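Local coordinates for thymocyte nuclear protein 1 (Leishmania major, PDB 2AR1) that is of unknown function but carries an EVE domain of the PUA clan, and so probably binds nucleic acid bearing modified bases, at residues D63-Y68 and G79-V84. Sequence-based numbering, arbitrary orientation.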
ATOM      1  N   ASP A  63      11.732  -2.293  -2.181  1.00 17.03           N
ATOM      2  CA  ASP A  63      10.615  -3.136  -1.765  1.00 17.46           C
ATOM      3  C   ASP A  63       9.333  -3.117  -2.670  1.00 19.66           C
ATOM      4  O   ASP A  63       8.927  -2.076  -3.254  1.00 17.68           O
ATOM      5  CB  ASP A  63      10.211  -2.775  -0.325  1.00 19.58           C
ATOM      6  CG  ASP A  63      11.136  -3.320   0.734  1.00 16.53           C
ATOM      7  OD1 ASP A  63      12.174  -3.995   0.461  1.00 17.87           O
ATOM      8  OD2 ASP A  63      10.894  -2.949   1.912  1.00 19.49           O
ATOM      9  N   LYS A  64       8.734  -4.288  -2.762  1.00 16.21           N
ATOM     10  CA  LYS A  64       7.632  -4.485  -3.739  1.00 18.96           C
ATOM     11  C   LYS A  64       6.357  -4.183  -3.014  1.00 18.52           C
ATOM     12  O   LYS A  64       6.224  -4.487  -1.827  1.00 18.26           O
ATOM     13  CB  LYS A  64       7.692  -5.907  -4.311  1.00 22.13           C
ATOM     14  CG  LYS A  64       8.874  -6.270  -5.133  1.00 30.34           C
ATOM     15  CD  LYS A  64       9.035  -5.291  -6.269  1.00 32.60           C
ATOM     16  CE  LYS A  64       9.559  -5.855  -7.570  1.00 42.73           C
ATOM     17  NZ  LYS A  64       9.004  -5.005  -8.681  1.00 44.01           N
ATOM     18  N   VAL A  65       5.346  -3.675  -3.728  1.00 15.70           N
ATOM     19  CA  VAL A  65       4.103  -3.240  -3.144  1.00 16.32           C
ATOM     20  C   VAL A  65       2.899  -3.708  -3.976  1.00 17.93           C
ATOM     21  O   VAL A  65       2.851  -3.432  -5.183  1.00 18.58           O
ATOM     22  CB  VAL A  65       4.083  -1.703  -3.084  1.00 17.36           C
ATOM     23  CG1 VAL A  65       2.709  -1.216  -2.764  1.00 17.97           C
ATOM     24  CG2 VAL A  65       5.002  -1.201  -2.068  1.00 17.27           C
ATOM     25  N   LEU A  66       1.966  -4.399  -3.341  1.00 15.72           N
ATOM     26  CA  LEU A  66       0.564  -4.683  -3.863  1.00 15.00           C
ATOM     27  C   LEU A  66      -0.240  -3.451  -3.623  1.00 16.66           C
ATOM     28  O   LEU A  66      -0.397  -3.003  -2.493  1.00 18.09           O
ATOM     29  CB  LEU A  66      -0.040  -5.903  -3.206  1.00 16.25           C
ATOM     30  CG  LEU A  66       0.771  -7.174  -3.326  1.00 17.49           C
ATOM     31  CD1 LEU A  66       0.289  -8.290  -2.439  1.00 18.39           C
ATOM     32  CD2 LEU A  66       0.891  -7.600  -4.762  1.00 19.03           C
ATOM     33  N   PHE A  67      -0.805  -2.910  -4.729  1.00 15.83           N
ATOM     34  CA  PHE A  67      -1.653  -1.743  -4.646  1.00 17.34           C
ATOM     35  C   PHE A  67      -3.102  -2.284  -4.462  1.00 17.54           C
ATOM     36  O   PHE A  67      -3.674  -2.861  -5.383  1.00 18.51           O
ATOM     37  CB  PHE A  67      -1.543  -0.919  -5.912  1.00 18.59           C
ATOM     38  CG  PHE A  67      -2.069   0.476  -5.765  1.00 16.64           C
ATOM     39  CD1 PHE A  67      -3.388   0.741  -5.709  1.00 16.63           C
ATOM     40  CD2 PHE A  67      -1.167   1.549  -5.732  1.00 21.07           C
ATOM     41  CE1 PHE A  67      -3.868   2.064  -5.552  1.00 18.61           C
ATOM     42  CE2 PHE A  67      -1.620   2.899  -5.644  1.00 19.95           C
ATOM     43  CZ  PHE A  67      -2.966   3.151  -5.520  1.00 20.81           C
ATOM     44  N   TYR A  68      -3.688  -2.038  -3.323  1.00 18.73           N
ATOM     45  CA  TYR A  68      -4.972  -2.620  -2.970  1.00 16.95           C
ATOM     46  C   TYR A  68      -6.008  -1.546  -2.893  1.00 19.77           C
ATOM     47  O   TYR A  68      -5.866  -0.622  -2.115  1.00 19.05           O
ATOM     48  CB  TYR A  68      -4.886  -3.360  -1.615  1.00 17.28           C
ATOM     49  CG  TYR A  68      -6.144  -4.083  -1.177  1.00 17.80           C
ATOM     50  CD1 TYR A  68      -7.130  -3.410  -0.505  1.00 22.11           C
ATOM     51  CD2 TYR A  68      -6.339  -5.423  -1.472  1.00 19.40           C
ATOM     52  CE1 TYR A  68      -8.274  -4.061  -0.055  1.00 19.84           C
ATOM     53  CE2 TYR A  68      -7.497  -6.078  -1.066  1.00 18.66           C
ATOM     54  CZ  TYR A  68      -8.483  -5.382  -0.399  1.00 19.52           C
ATOM     55  OH  TYR A  68      -9.614  -6.065  -0.024  1.00 20.05           O
ATOM     56  N   GLY A  79      -2.924  -3.543  -8.865  1.00 15.42           N
ATOM     57  CA  GLY A  79      -1.593  -3.355  -9.525  1.00 14.60           C
ATOM     58  C   GLY A  79      -0.468  -3.442  -8.567  1.00 16.74           C
ATOM     59  O   GLY A  79      -0.598  -3.906  -7.451  1.00 15.67           O
ATOM     60  N   LEU A  80       0.636  -2.938  -9.007  1.00 16.88           N
ATOM     61  CA  LEU A  80       1.900  -3.085  -8.351  1.00 16.40           C
ATOM     62  C   LEU A  80       2.628  -1.744  -8.319  1.00 18.74           C
ATOM     63  O   LEU A  80       2.562  -0.936  -9.258  1.00 15.76           O
ATOM     64  CB  LEU A  80       2.785  -4.105  -9.115  1.00 17.30           C
ATOM     65  CG  LEU A  80       2.266  -5.543  -9.243  1.00 14.08           C
ATOM     66  CD1 LEU A  80       3.309  -6.378  -9.862  1.00 15.99           C
ATOM     67  CD2 LEU A  80       1.986  -6.095  -7.820  1.00 20.76           C
ATOM     68  N   ALA A  81       3.320  -1.529  -7.193  1.00 16.36           N
ATOM     69  CA  ALA A  81       4.211  -0.410  -7.045  1.00 18.05           C
ATOM     70  C   ALA A  81       5.559  -0.872  -6.443  1.00 17.13           C
ATOM     71  O   ALA A  81       5.773  -2.061  -6.137  1.00 15.56           O
ATOM     72  CB  ALA A  81       3.597   0.668  -6.180  1.00 18.67           C
ATOM     73  N   GLU A  82       6.419   0.093  -6.259  1.00 20.74           N
ATOM     74  CA  GLU A  82       7.784  -0.183  -5.718  1.00 19.53           C
ATOM     75  C   GLU A  82       8.224   0.981  -4.854  1.00 18.71           C
ATOM     76  O   GLU A  82       7.926   2.094  -5.151  1.00 17.54           O
ATOM     77  CB  GLU A  82       8.759  -0.471  -6.816  1.00 22.40           C
ATOM     78  CG  GLU A  82      10.126  -0.678  -6.342  1.00 22.21           C
ATOM     79  CD  GLU A  82      11.069  -1.137  -7.467  1.00 30.29           C
ATOM     80  OE1 GLU A  82      10.577  -1.863  -8.350  1.00 32.95           O
ATOM     81  OE2 GLU A  82      12.308  -0.812  -7.437  1.00 30.88           O
ATOM     82  N   VAL A  83       8.799   0.710  -3.678  1.00 15.57           N
ATOM     83  CA  VAL A  83       9.245   1.805  -2.847  1.00 17.79           C
ATOM     84  C   VAL A  83      10.470   2.503  -3.502  1.00 17.72           C
ATOM     85  O   VAL A  83      11.489   1.857  -3.880  1.00 18.93           O
ATOM     86  CB  VAL A  83       9.604   1.277  -1.415  1.00 17.90           C
ATOM     87  CG1 VAL A  83      10.258   2.364  -0.552  1.00 17.57           C
ATOM     88  CG2 VAL A  83       8.327   0.700  -0.775  1.00 18.84           C
ATOM     89  N   VAL A  84      10.410   3.834  -3.647  1.00 18.01           N
ATOM     90  CA  VAL A  84      11.572   4.579  -4.146  1.00 18.64           C
ATOM     91  C   VAL A  84      12.273   5.618  -3.225  1.00 18.82           C
ATOM     92  O   VAL A  84      13.323   6.106  -3.554  1.00 18.89           O
ATOM     93  CB  VAL A  84      11.322   5.236  -5.533  1.00 18.88           C
ATOM     94  CG1 VAL A  84      10.983   4.142  -6.560  1.00 22.92           C
ATOM     95  CG2 VAL A  84      10.223   6.269  -5.440  1.00 20.12           C
TER
HETATM   96  O   HOH W   1       6.234  -4.705  -7.380  1.00 33.78           O
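V65 and A81 face each other across two antiparallel strands and trade both of their backbone hydrogen bonds. A81 N reaches V65 O at 2.8 Å in a nearly straight bond (172°). The return bond, V65 N to A81 O at 2.9 Å, is bent to 138°, with the donor well above the carbonyl plane. A81 O has a second donor, a water that it shares with K64 NZ. On the same face of the sheet, V65 CB sits 3.9 Å from A81 CB. The two methyls of V65 divide the remaining work: CG1, anti to the backbone N (chi1 168°), lies beside A81 CB, while CG2 meets V83 CG2 at 4.0 Å, the two valines crossing at about a right angle. V83 N in turn bonds D63 O, in the carbonyl plane, and V83 CG2 touches D63 CB; the D63 carboxylate turns to S60, H20 and W22. The other face carries two pairs. L66 and L80 lie side by side, CD2 to CD2 at 3.6 Å, with helix 156-169 packed on L66. Two residues back toward D63, the bent chain of K64 brings NZ to E82 OE1 at 3.5 Å, a long salt bridge. At the opposite end of the ladder, F67 N bonds G79 O; F67 is on the V65 face. Together the strands form a beta hairpin in the middle of the mixed sheet of the EVE domain, which belongs to the PUA clan.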